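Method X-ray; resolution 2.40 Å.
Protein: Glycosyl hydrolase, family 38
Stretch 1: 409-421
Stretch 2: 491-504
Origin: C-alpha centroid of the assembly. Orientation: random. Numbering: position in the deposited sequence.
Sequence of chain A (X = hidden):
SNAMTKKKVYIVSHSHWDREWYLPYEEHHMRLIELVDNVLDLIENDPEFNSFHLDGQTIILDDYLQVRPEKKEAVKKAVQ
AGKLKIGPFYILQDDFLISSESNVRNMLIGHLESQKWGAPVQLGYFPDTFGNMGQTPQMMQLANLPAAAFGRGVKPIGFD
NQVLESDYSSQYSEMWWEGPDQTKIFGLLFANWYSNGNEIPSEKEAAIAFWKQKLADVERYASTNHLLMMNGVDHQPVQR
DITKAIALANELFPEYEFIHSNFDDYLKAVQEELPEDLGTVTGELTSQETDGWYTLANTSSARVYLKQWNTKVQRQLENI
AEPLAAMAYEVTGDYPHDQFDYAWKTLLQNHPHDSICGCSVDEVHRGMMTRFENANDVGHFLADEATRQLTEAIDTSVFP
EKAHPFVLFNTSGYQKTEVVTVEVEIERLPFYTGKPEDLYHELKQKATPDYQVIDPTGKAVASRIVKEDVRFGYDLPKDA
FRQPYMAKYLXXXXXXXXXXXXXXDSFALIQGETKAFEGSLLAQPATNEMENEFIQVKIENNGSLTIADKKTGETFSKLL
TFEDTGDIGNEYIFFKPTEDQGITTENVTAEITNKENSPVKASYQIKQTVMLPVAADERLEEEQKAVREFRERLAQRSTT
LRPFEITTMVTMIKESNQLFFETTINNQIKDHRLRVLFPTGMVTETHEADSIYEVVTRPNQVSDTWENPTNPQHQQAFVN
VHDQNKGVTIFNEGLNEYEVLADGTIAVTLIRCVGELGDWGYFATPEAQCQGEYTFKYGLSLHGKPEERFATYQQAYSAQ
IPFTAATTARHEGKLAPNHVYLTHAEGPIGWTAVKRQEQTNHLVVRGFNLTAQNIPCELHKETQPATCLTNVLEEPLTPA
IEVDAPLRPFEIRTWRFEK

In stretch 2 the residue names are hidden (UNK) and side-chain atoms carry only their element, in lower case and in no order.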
# COMPACT_ATOMS: atom_id res chain seq x y z
N PHE A 409 26.30 18.56 -6.08
CA PHE A 409 26.96 17.30 -5.78
C PHE A 409 26.93 16.39 -6.99
O PHE A 409 25.90 16.26 -7.66
CB PHE A 409 26.28 16.59 -4.61
CG PHE A 409 26.38 17.32 -3.30
CD1 PHE A 409 25.44 18.27 -2.96
CD2 PHE A 409 27.40 17.03 -2.41
CE1 PHE A 409 25.52 18.94 -1.75
CE2 PHE A 409 27.49 17.70 -1.20
CZ PHE A 409 26.55 18.65 -0.87
N ASN A 410 28.06 15.75 -7.27
CA ASN A 410 28.12 14.64 -8.22
C ASN A 410 28.20 13.37 -7.38
O ASN A 410 29.24 13.06 -6.80
CB ASN A 410 29.32 14.77 -9.16
CG ASN A 410 29.37 13.66 -10.21
OD1 ASN A 410 28.52 12.78 -10.24
ND2 ASN A 410 30.37 13.73 -11.09
N THR A 411 27.09 12.65 -7.30
CA THR A 411 27.00 11.43 -6.50
C THR A 411 27.24 10.17 -7.32
O THR A 411 26.75 9.09 -6.96
CB THR A 411 25.64 11.36 -5.80
OG1 THR A 411 24.59 11.46 -6.77
CG2 THR A 411 25.51 12.50 -4.80
N SER A 412 27.98 10.29 -8.42
CA SER A 412 28.31 9.15 -9.27
C SER A 412 29.82 9.04 -9.41
O SER A 412 30.57 9.91 -8.97
CB SER A 412 27.65 9.28 -10.65
OG SER A 412 28.35 10.20 -11.48
N GLY A 413 30.26 7.95 -10.03
CA GLY A 413 31.67 7.71 -10.21
C GLY A 413 32.19 8.05 -11.59
O GLY A 413 33.28 7.62 -11.98
N TYR A 414 31.42 8.83 -12.35
CA TYR A 414 31.78 9.20 -13.71
C TYR A 414 31.88 10.71 -13.84
O TYR A 414 31.24 11.46 -13.09
CB TYR A 414 30.75 8.67 -14.71
CG TYR A 414 30.26 7.28 -14.41
CD1 TYR A 414 31.02 6.17 -14.75
CD2 TYR A 414 29.04 7.07 -13.79
CE1 TYR A 414 30.58 4.89 -14.48
CE2 TYR A 414 28.59 5.79 -13.51
CZ TYR A 414 29.36 4.71 -13.86
OH TYR A 414 28.92 3.43 -13.59
N GLN A 415 32.69 11.16 -14.79
CA GLN A 415 32.70 12.56 -15.17
C GLN A 415 31.34 12.92 -15.75
O GLN A 415 30.93 12.38 -16.78
CB GLN A 415 33.80 12.83 -16.19
CG GLN A 415 35.17 12.35 -15.76
CD GLN A 415 36.15 13.49 -15.56
OE1 GLN A 415 36.25 14.39 -16.39
NE2 GLN A 415 36.89 13.45 -14.46
N LYS A 416 30.63 13.83 -15.08
CA LYS A 416 29.26 14.14 -15.43
C LYS A 416 29.18 15.48 -16.15
O LYS A 416 29.73 16.48 -15.67
CB LYS A 416 28.36 14.15 -14.20
CG LYS A 416 26.98 13.62 -14.49
CD LYS A 416 25.99 13.92 -13.39
CE LYS A 416 24.61 13.46 -13.83
NZ LYS A 416 24.33 13.82 -15.24
N THR A 417 28.51 15.48 -17.30
CA THR A 417 28.28 16.68 -18.09
C THR A 417 26.77 16.85 -18.27
O THR A 417 26.10 15.94 -18.77
CB THR A 417 28.97 16.59 -19.45
OG1 THR A 417 30.39 16.53 -19.26
CG2 THR A 417 28.62 17.79 -20.30
N GLU A 418 26.25 18.00 -17.86
CA GLU A 418 24.81 18.19 -17.83
C GLU A 418 24.49 19.68 -17.69
O GLU A 418 25.18 20.39 -16.96
CB GLU A 418 24.18 17.40 -16.67
CG GLU A 418 22.73 17.72 -16.38
CD GLU A 418 22.15 16.83 -15.30
OE1 GLU A 418 22.51 15.63 -15.26
OE2 GLU A 418 21.33 17.31 -14.49
N VAL A 419 23.46 20.12 -18.39
CA VAL A 419 22.89 21.45 -18.20
C VAL A 419 21.92 21.37 -17.04
O VAL A 419 20.82 20.81 -17.17
CB VAL A 419 22.21 21.97 -19.47
CG1 VAL A 419 21.51 23.29 -19.20
CG2 VAL A 419 23.23 22.12 -20.59
N VAL A 420 22.31 21.91 -15.89
CA VAL A 420 21.61 21.69 -14.63
C VAL A 420 20.66 22.85 -14.36
O VAL A 420 20.86 23.97 -14.83
CB VAL A 420 22.62 21.51 -13.48
CG1 VAL A 420 21.95 20.90 -12.25
CG2 VAL A 420 23.79 20.66 -13.93
N THR A 421 19.61 22.55 -13.60
CA THR A 421 18.65 23.54 -13.12
C THR A 421 18.66 23.53 -11.60
O THR A 421 18.57 22.46 -10.98
CB THR A 421 17.24 23.25 -13.66
OG1 THR A 421 17.05 23.93 -14.90
CG2 THR A 421 16.17 23.67 -12.67
N UNK A 491 14.94 30.10 -10.44
CA UNK A 491 15.42 28.88 -11.08
C UNK A 491 16.55 29.26 -12.03
O UNK A 491 16.32 29.91 -13.05
o UNK A 491 13.29 27.77 -10.87
c UNK A 491 14.29 28.17 -11.82
c UNK A 491 14.81 26.95 -12.55
N UNK A 492 17.77 28.85 -11.69
CA UNK A 492 18.97 29.22 -12.43
C UNK A 492 19.47 28.01 -13.21
O UNK A 492 19.43 26.88 -12.71
c UNK A 492 19.51 30.88 -10.62
c UNK A 492 21.27 30.24 -12.28
c UNK A 492 20.07 29.76 -11.49
N UNK A 493 19.93 28.25 -14.43
CA UNK A 493 20.40 27.19 -15.33
C UNK A 493 21.91 27.28 -15.45
O UNK A 493 22.45 28.33 -15.83
c UNK A 493 19.03 26.19 -18.84
o UNK A 493 18.97 27.31 -19.40
c UNK A 493 19.73 27.32 -16.70
o UNK A 493 18.45 25.18 -19.28
c UNK A 493 19.83 26.07 -17.56
N UNK A 494 22.60 26.19 -15.13
CA UNK A 494 24.06 26.13 -15.21
C UNK A 494 24.48 25.07 -16.22
O UNK A 494 23.79 24.07 -16.43
c UNK A 494 24.97 28.23 -13.21
c UNK A 494 25.29 26.44 -11.49
c UNK A 494 24.68 25.82 -13.84
c UNK A 494 24.52 26.86 -12.73
N UNK A 495 25.64 25.30 -16.84
CA UNK A 495 26.23 24.37 -17.80
C UNK A 495 27.46 23.74 -17.14
O UNK A 495 28.53 24.35 -17.08
c UNK A 495 26.60 25.08 -19.10
o UNK A 495 27.19 24.18 -20.02
N UNK A 496 27.29 22.52 -16.63
CA UNK A 496 28.35 21.80 -15.93
C UNK A 496 29.05 20.88 -16.92
O UNK A 496 28.40 20.07 -17.60
c UNK A 496 28.88 20.16 -14.10
c UNK A 496 27.79 21.01 -14.74
c UNK A 496 27.18 21.96 -13.72
N UNK A 497 30.37 20.99 -17.00
CA UNK A 497 31.17 20.29 -18.00
C UNK A 497 32.19 19.41 -17.29
O UNK A 497 33.14 19.91 -16.68
n UNK A 497 34.89 22.13 -22.81
c UNK A 497 33.36 21.70 -20.89
c UNK A 497 32.72 20.64 -20.01
c UNK A 497 34.26 21.08 -21.96
c UNK A 497 31.87 21.28 -18.93
N UNK A 498 31.99 18.09 -17.38
CA UNK A 498 32.95 17.09 -16.88
C UNK A 498 33.27 17.30 -15.40
O UNK A 498 34.43 17.42 -15.00
c UNK A 498 34.02 16.68 -19.17
o UNK A 498 36.33 17.10 -19.51
c UNK A 498 34.23 17.09 -17.72
o UNK A 498 35.33 15.77 -20.93
c UNK A 498 35.32 16.51 -19.93
N UNK A 499 32.22 17.34 -14.58
CA UNK A 499 32.42 17.46 -13.14
C UNK A 499 33.03 16.17 -12.60
O UNK A 499 32.67 15.07 -13.02
s UNK A 499 29.65 18.54 -10.22
c UNK A 499 31.09 17.76 -12.45
c UNK A 499 31.22 18.05 -10.96
c UNK A 499 30.13 18.69 -8.50
N UNK A 500 33.96 16.32 -11.66
CA UNK A 500 34.71 15.19 -11.16
C UNK A 500 33.79 14.20 -10.43
O UNK A 500 32.78 14.60 -9.84
c UNK A 500 35.81 15.65 -10.21
N UNK A 501 34.10 12.91 -10.48
CA UNK A 501 33.29 11.92 -9.76
C UNK A 501 33.34 12.15 -8.26
O UNK A 501 34.37 12.51 -7.70
c UNK A 501 33.92 10.58 -10.15
c UNK A 501 35.12 12.26 -11.33
c UNK A 501 34.63 10.85 -11.43
N UNK A 502 32.19 11.91 -7.61
CA UNK A 502 32.02 12.02 -6.16
C UNK A 502 32.71 13.26 -5.60
O UNK A 502 33.67 13.16 -4.83
c UNK A 502 30.12 7.32 -6.34
c UNK A 502 32.20 8.49 -6.49
c UNK A 502 32.52 10.76 -5.46
c UNK A 502 30.36 9.48 -5.33
c UNK A 502 31.68 9.55 -5.76
c UNK A 502 29.59 8.37 -5.61
c UNK A 502 31.43 7.38 -6.77
N UNK A 503 32.21 14.43 -5.99
CA UNK A 503 32.75 15.71 -5.55
C UNK A 503 31.58 16.67 -5.37
O UNK A 503 30.42 16.33 -5.64
c UNK A 503 33.78 16.25 -6.55
o UNK A 503 33.20 16.41 -7.83
N UNK A 504 31.88 17.89 -4.92
CA UNK A 504 30.87 18.93 -4.85
C UNK A 504 31.50 20.28 -5.17
O UNK A 504 32.66 20.54 -4.82
c UNK A 504 32.01 16.56 0.07
c UNK A 504 32.91 18.70 0.73
c UNK A 504 31.05 19.35 -2.31
c UNK A 504 32.28 19.25 -0.39
c UNK A 504 32.76 17.36 0.94
n UNK A 504 32.26 20.54 -0.85
c UNK A 504 30.17 18.98 -3.48
c UNK A 504 31.39 17.10 -1.04
c UNK A 504 31.51 20.59 -2.00
c UNK A 504 31.52 18.47 -1.29

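Position 491 has one carbon bearing an oxygen and a second carbon, the branched hydroxyl pattern of Thr 491; its CG2 lies 3.6 Å from CG2 of Thr 421. At 492 a carbon carries two more, and the CA-to-CB bond points away from stretch 1: Val 492. Position 493 shows three carbons, the third holding two oxygens, which identifies Glu 493, whose OE2 approaches CG1 of Val 419 at 3.6 Å. Four carbons forked at the second mark 494 as Leu 494; its backbone pairs with Val 420 in both directions, N of Val 420 to O of Leu 494 at 2.7 Å and N of Leu 494 to O of Val 420 at 2.8 Å.

A single carbon and one oxygen at 495 give Ser 495, a non-hydrogen-bonded partner of Val 419. The three carbons of 496, forked at the first, are those of Val 496; its CG2 packs 3.6 Å from CG2 of Val 420, on the sheet face they share. At 497 four carbons in a row end in nitrogen, and the CA-to-CB bond points away from stretch 1: Lys 497. At 498 three carbons end in two oxygens, so this is Glu 498. The chain turns a corner here, with positive phi, and N of Glu 498 bonds OG1 of Thr 417 at 2.9 Å.

Two carbons, a sulfur and a terminal carbon, unbranched, make 499 Met 499; its SD sits 3.9 Å from CB of Asn 410. The lone carbon of 500 is that of Ala 500. At 501 three carbons close onto the backbone nitrogen, the ring of Pro 501, and its CB lies 3.4 Å from C of Gly 413. Position 502 carries one carbon and a six-carbon ring: Phe 502, with O of Ser 412 over one ring face. At 503 one carbon and one oxygen again indicate serine, Ser 503, whose OG bonds O of Ala 500 at 2.7 Å. The fused rings of 504, eight carbons and one nitrogen, belong to Trp 504, whose CB is 3.6 Å from CD2 of Phe 409.

The contact is an antiparallel ladder interrupted by a loop. Paired backbone bonds join Glu 418 to Val 496 and Lys 416 to Met 499, and the register shift between them is a beta bulge, where the Thr 417 hydroxyl accepts the amide of Glu 498. Beyond it, N of Phe 502 bonds O of Ser 412 at 2.9 Å, while Asn 410 ND2 makes weak bonds to the carbonyls of Met 499 and Ala 500.

Stretch 2, residues 491-504: TVELSVKEMAPFSW
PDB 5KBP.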